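Local coordinates for cell wall surface anchor family protein (Streptococcus agalactiae, PDB 3PHS) that is the minor pilin GBS52 of the bacterial pilus, an adhesin whose IgG-like domain mediates attachment to lung epithelial cells, at residues P168-N173 with I180-H185; G174-D179 with S197-G202. All coordinates share one frame; numbering follows the deposited sequence.

How the interactions relate
Both contacts lie at the surface of the C-terminal prealbumin-like region and share one small hairpin, made of strands 171-172 and 175-176. Interaction 1 joins the first arm, within 168-173, to the irregular loop 180-185; interaction 2 joins the second arm, within 174-179, to strand 193-200. Their segments alternate along the chain, and their centres lie about 9 Å apart. Interaction 1 is the more extensive and more charged, pairing backbone bonds with an arginine, a lysine and an aspartate. Interaction 2 relies on two backbone bonds and two bridging waters, with a glycine permitting close approach. Asp179, ending segment 174-179, forms a salt bridge with Lys172 and probably accepts a hydrogen bond from Arg170.

Interaction 1: P168-N173 with I180-H185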
loop_
_atom_site.group_PDB
_atom_site.type_symbol
_atom_site.label_atom_id
_atom_site.label_comp_id
_atom_site.label_asym_id
_atom_site.label_seq_id
_atom_site.Cartn_x
_atom_site.Cartn_y
_atom_site.Cartn_z
ATOM N N PRO A 168 9.077 -4.317 2.965
ATOM C CA PRO A 168 8.538 -4.069 4.302
ATOM C C PRO A 168 8.244 -2.597 4.566
ATOM O O PRO A 168 8.991 -1.726 4.114
ATOM C CB PRO A 168 9.654 -4.555 5.248
ATOM C CG PRO A 168 10.635 -5.309 4.409
ATOM C CD PRO A 168 10.439 -4.896 2.990
ATOM N N ILE A 169 7.157 -2.345 5.296
ATOM C CA ILE A 169 6.766 -1.017 5.775
ATOM C C ILE A 169 7.618 -0.670 6.987
ATOM O O ILE A 169 7.759 -1.487 7.895
ATOM C CB ILE A 169 5.251 -1.014 6.149
ATOM C CG1 ILE A 169 4.413 -1.048 4.873
ATOM C CG2 ILE A 169 4.852 0.190 7.013
ATOM C CD1 ILE A 169 3.216 -1.908 4.983
ATOM N N ARG A 170 8.172 0.540 7.008
ATOM C CA ARG A 170 9.058 0.946 8.106
ATOM C C ARG A 170 8.343 1.843 9.117
ATOM O O ARG A 170 7.373 2.522 8.777
ATOM C CB ARG A 170 10.350 1.567 7.550
ATOM C CG ARG A 170 11.063 0.592 6.599
ATOM C CD ARG A 170 12.399 1.074 6.041
ATOM N NE ARG A 170 12.229 2.093 5.005
ATOM C CZ ARG A 170 12.623 3.360 5.126
ATOM N NH1 ARG A 170 13.213 3.772 6.244
ATOM N NH2 ARG A 170 12.419 4.221 4.133
ATOM N N VAL A 171 8.807 1.823 10.365
ATOM C CA VAL A 171 8.096 2.466 11.469
ATOM C C VAL A 171 9.080 3.263 12.336
ATOM O O VAL A 171 10.208 2.822 12.548
ATOM C CB VAL A 171 7.326 1.399 12.333
ATOM C CG1 VAL A 171 6.639 2.026 13.533
ATOM C CG2 VAL A 171 6.304 0.621 11.465
ATOM N N LYS A 172 8.639 4.427 12.804
ATOM C CA LYS A 172 9.417 5.326 13.669
ATOM C C LYS A 172 8.420 6.099 14.554
ATOM O O LYS A 172 7.366 6.505 14.085
ATOM C CB LYS A 172 10.239 6.290 12.783
ATOM C CG LYS A 172 11.204 7.283 13.487
ATOM C CD LYS A 172 11.836 8.201 12.418
ATOM C CE LYS A 172 12.402 9.494 12.998
ATOM N NZ LYS A 172 13.251 10.203 11.998
ATOM N N ASN A 173 8.737 6.320 15.829
ATOM C CA ASN A 173 7.786 7.001 16.739
ATOM C C ASN A 173 6.426 6.266 16.830
ATOM O O ASN A 173 5.370 6.905 17.001
ATOM C CB ASN A 173 7.569 8.487 16.338
ATOM C CG ASN A 173 8.842 9.339 16.447
ATOM O OD1 ASN A 173 9.099 10.224 15.611
ATOM N ND2 ASN A 173 9.638 9.079 17.476
ATOM N N ILE A 180 14.714 7.998 6.834
ATOM C CA ILE A 180 15.793 7.069 6.508
ATOM C C ILE A 180 16.143 6.168 7.717
ATOM O O ILE A 180 16.650 5.062 7.535
ATOM C CB ILE A 180 17.046 7.820 5.929
ATOM C CG1 ILE A 180 17.976 6.871 5.151
ATOM C CG2 ILE A 180 17.778 8.603 7.025
ATOM C CD1 ILE A 180 17.524 6.581 3.731
ATOM N N ASP A 181 15.865 6.641 8.929
ATOM C CA ASP A 181 16.099 5.834 10.127
ATOM C C ASP A 181 14.896 4.990 10.561
ATOM O O ASP A 181 14.984 4.232 11.540
ATOM C CB ASP A 181 16.670 6.657 11.294
ATOM C CG ASP A 181 15.804 7.843 11.674
ATOM O OD1 ASP A 181 14.912 8.229 10.900
ATOM O OD2 ASP A 181 16.032 8.413 12.756
ATOM N N ALA A 182 13.775 5.095 9.841
ATOM C CA ALA A 182 12.627 4.235 10.169
ATOM C C ALA A 182 13.019 2.785 9.853
ATOM O O ALA A 182 13.633 2.498 8.818
ATOM C CB ALA A 182 11.382 4.638 9.409
ATOM N N ALA A 183 12.650 1.891 10.763
ATOM C CA ALA A 183 13.112 0.502 10.752
ATOM C C ALA A 183 12.042 -0.472 10.262
ATOM O O ALA A 183 10.855 -0.251 10.496
ATOM C CB ALA A 183 13.540 0.125 12.158
ATOM N N LYS A 184 12.470 -1.543 9.594
ATOM C CA LYS A 184 11.566 -2.628 9.202
ATOM C C LYS A 184 11.314 -3.621 10.359
ATOM O O LYS A 184 10.250 -4.252 10.442
ATOM C CB LYS A 184 12.039 -3.322 7.920
ATOM C CG LYS A 184 13.336 -4.100 8.040
ATOM C CD LYS A 184 13.567 -5.011 6.864
ATOM C CE LYS A 184 14.969 -5.602 6.940
ATOM N NZ LYS A 184 15.313 -6.393 5.747
ATOM N N HIS A 185 12.306 -3.733 11.245
ATOM C CA HIS A 185 12.173 -4.666 12.352
ATOM C C HIS A 185 11.261 -4.099 13.433
ATOM O O HIS A 185 11.401 -2.973 13.916
ATOM C CB HIS A 185 13.533 -5.150 12.875
ATOM C CG HIS A 185 14.066 -6.351 12.147
ATOM N ND1 HIS A 185 15.024 -7.185 12.685
ATOM C CD2 HIS A 185 13.764 -6.862 10.928
ATOM C CE1 HIS A 185 15.298 -8.150 11.826
ATOM N NE2 HIS A 185 14.545 -7.977 10.751
HETATM O O HOH W 1 8.242 -3.970 8.601
#
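Arg170 and Ala182 face each other, CB to CB 3.7 Å; the small alanine lets the arginine stem come this close to the loop backbone. CG, anti to its own carbonyl carbon (chi1 -57°), passes near the Lys184 backbone N, and CD comes within 3.4 Å of Ala182 O. A bend at chi3 then turns the chain, and at the tip NH1 donates to Ala182 O (2.9 Å, 159° at the hydrogen), which lies in the guanidinium plane. NH1 probably also donates to Asp179 O, which would let one nitrogen hold two loop carbonyls. Next along, Lys172, long and extended enough to span the gap, sends NZ to the syn lone pair of Asp181 OD1 (2.8 Å). NZ also forms a salt bridge with Asp179 OD2. Between these side chains, Val171 and Ala183 form an antiparallel hydrogen-bonded pair, Val171 N to Ala183 O 2.9 Å and Ala183 N to Val171 O 3.2 Å. The compact Pro168 ring offers carbons to the Lys184 methylenes beside it, CB to CB 3.8 Å. Within the fold, Pro168 and Lys184 rest on strand 157-162, whereas Ile169 and Val171 pack against Leu199 and Ile196 of strand 193-200.

Interaction 2: G174-D179 with S197-G202; sequences GVHSQD and SGLIHG
Ser197 meets the 174-179 segment with both polar atoms of its backbone. Its N-H donates to Gly174 O (3.0 Å, 166° at the hydrogen), and its carbonyl O accepts from His176 N (3.1 Å), the donor arriving nearly along the C=O axis. Val175, between the two bonded residues, adds a CA-H...O contact to Ser197 O and sets its CG2 methyl 3.5 Å from Ser197 OG. Glycine suits position 198: its phi is positive, and a CB there would clash with Val175 CG1. His176 comes next. Its CB lies 3.5 Å from Gly198 O and 3.9 Å from Leu199 CD2; with CG anti to the backbone N (chi1 176°), the ring leads on past Gly198 O, which lies near its plane at the edge.

Two waters extend this first shell. One receives the Ile200 N-H and hydrogen-bonds His176 ND1; the other donates to both His176 O and Gly198 O, joining carbonyls that could not bond each other. Farther out, the His176 ring rests against Ile169, Ser197 packs on Glu137, and the Leu199 backbone bonds Gly136, fixing strand 193-200 beside strand 135-146. Past His176, Ser177 OG accepts from Asp179 N (3.0 Å), an ST turn, which probably helps to place Asp179 for its bonds to the first arm of the hairpin.

Gly174 and Asn173 both have left-handed backbone angles, which asparagine and glycine adopt readily; they make the type I' turn of a tight two-residue beta hairpin, with Arg170 and Ser177 backbone-bonded beyond it. Here the hairpin's second arm meets strand 193-200 through a single bridge, Val175 with Ser197, an excursion attached to the beta sandwich of a prealbumin-like domain, consistent with the IgG-rev fold of Gram-positive pilins.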
loop_
_atom_site.group_PDB
_atom_site.type_symbol
_atom_site.label_atom_id
_atom_site.label_comp_id
_atom_site.label_asym_id
_atom_site.label_seq_id
_atom_site.Cartn_x
_atom_site.Cartn_y
_atom_site.Cartn_z
ATOM N N GLY A 174 6.460 4.934 16.694
ATOM C CA GLY A 174 5.241 4.091 16.684
ATOM C C GLY A 174 4.309 4.341 15.505
ATOM O O GLY A 174 3.114 4.007 15.543
ATOM N N VAL A 175 4.864 4.936 14.454
ATOM C CA VAL A 175 4.087 5.366 13.311
ATOM C C VAL A 175 4.777 4.918 12.023
ATOM O O VAL A 175 5.995 4.904 11.945
ATOM C CB VAL A 175 3.947 6.929 13.317
ATOM C CG1 VAL A 175 3.176 7.396 12.142
ATOM C CG2 VAL A 175 3.266 7.411 14.603
ATOM N N HIS A 176 3.988 4.562 11.012
ATOM C CA HIS A 176 4.529 4.330 9.691
ATOM C C HIS A 176 5.305 5.588 9.246
ATOM O O HIS A 176 4.782 6.721 9.292
ATOM C CB HIS A 176 3.422 3.961 8.708
ATOM C CG HIS A 176 3.905 3.795 7.302
ATOM N ND1 HIS A 176 3.069 3.887 6.208
ATOM C CD2 HIS A 176 5.144 3.552 6.812
ATOM C CE1 HIS A 176 3.777 3.719 5.106
ATOM N NE2 HIS A 176 5.040 3.523 5.444
ATOM N N SER A 177 6.562 5.384 8.881
ATOM C CA SER A 177 7.463 6.500 8.579
ATOM C C SER A 177 8.255 6.249 7.304
ATOM O O SER A 177 8.571 5.101 6.956
ATOM C CB SER A 177 8.400 6.778 9.762
ATOM O OG SER A 177 9.383 7.765 9.436
ATOM N N GLN A 178 8.574 7.335 6.601
ATOM C CA GLN A 178 9.415 7.248 5.421
ATOM C C GLN A 178 10.791 7.841 5.676
ATOM O O GLN A 178 11.586 8.038 4.740
ATOM C CB GLN A 178 8.741 7.936 4.242
ATOM C CG GLN A 178 7.359 7.390 3.977
ATOM C CD GLN A 178 6.886 7.736 2.607
ATOM O OE1 GLN A 178 7.093 6.964 1.676
ATOM N NE2 GLN A 178 6.271 8.916 2.455
ATOM N N ASP A 179 11.088 8.113 6.942
ATOM C CA ASP A 179 12.419 8.609 7.296
ATOM C C ASP A 179 13.492 7.550 7.097
ATOM O O ASP A 179 13.220 6.355 7.167
ATOM C CB ASP A 179 12.444 9.155 8.717
ATOM C CG ASP A 179 11.650 10.431 8.864
ATOM O OD1 ASP A 179 11.144 10.949 7.853
ATOM O OD2 ASP A 179 11.537 10.907 10.002
ATOM N N SER A 197 0.536 3.224 14.318
ATOM C CA SER A 197 -0.549 4.067 13.801
ATOM C C SER A 197 -0.077 4.688 12.481
ATOM O O SER A 197 1.046 4.455 12.055
ATOM C CB SER A 197 -0.963 5.124 14.820
ATOM O OG SER A 197 0.146 5.928 15.147
ATOM N N GLY A 198 -0.949 5.445 11.829
ATOM C CA GLY A 198 -0.573 6.139 10.602
ATOM C C GLY A 198 -0.457 5.188 9.413
ATOM O O GLY A 198 0.308 5.460 8.478
ATOM N N LEU A 199 -1.185 4.068 9.455
ATOM C CA LEU A 199 -1.250 3.151 8.305
ATOM C C LEU A 199 -2.463 3.494 7.453
ATOM O O LEU A 199 -3.591 3.507 7.937
ATOM C CB LEU A 199 -1.331 1.677 8.742
ATOM C CG LEU A 199 -0.059 1.152 9.446
ATOM C CD1 LEU A 199 -0.364 -0.090 10.273
ATOM C CD2 LEU A 199 1.070 0.887 8.460
ATOM N N ILE A 200 -2.240 3.747 6.166
ATOM C CA ILE A 200 -3.376 4.034 5.308
ATOM C C ILE A 200 -4.264 2.803 5.283
ATOM O O ILE A 200 -3.764 1.667 5.210
ATOM C CB ILE A 200 -2.951 4.448 3.883
ATOM C CG1 ILE A 200 -2.091 5.708 3.958
ATOM C CG2 ILE A 200 -4.215 4.659 2.997
ATOM C CD1 ILE A 200 -1.465 6.141 2.610
ATOM N N HIS A 201 -5.575 3.014 5.349
ATOM C CA HIS A 201 -6.522 1.897 5.389
ATOM C C HIS A 201 -6.371 0.952 4.185
ATOM O O HIS A 201 -6.088 1.386 3.053
ATOM C CB HIS A 201 -7.970 2.380 5.602
ATOM C CG HIS A 201 -8.547 3.156 4.453
ATOM N ND1 HIS A 201 -9.270 2.557 3.442
ATOM C CD2 HIS A 201 -8.530 4.479 4.168
ATOM C CE1 HIS A 201 -9.660 3.477 2.575
ATOM N NE2 HIS A 201 -9.233 4.654 2.997
ATOM N N GLY A 202 -6.525 -0.346 4.447
ATOM C CA GLY A 202 -6.280 -1.377 3.425
ATOM C C GLY A 202 -5.707 -2.643 4.021
ATOM O O GLY A 202 -5.672 -2.806 5.251
HETATM O O HOH W 2 0.300 3.017 5.035
HETATM O O HOH W 3 2.193 7.455 9.196
#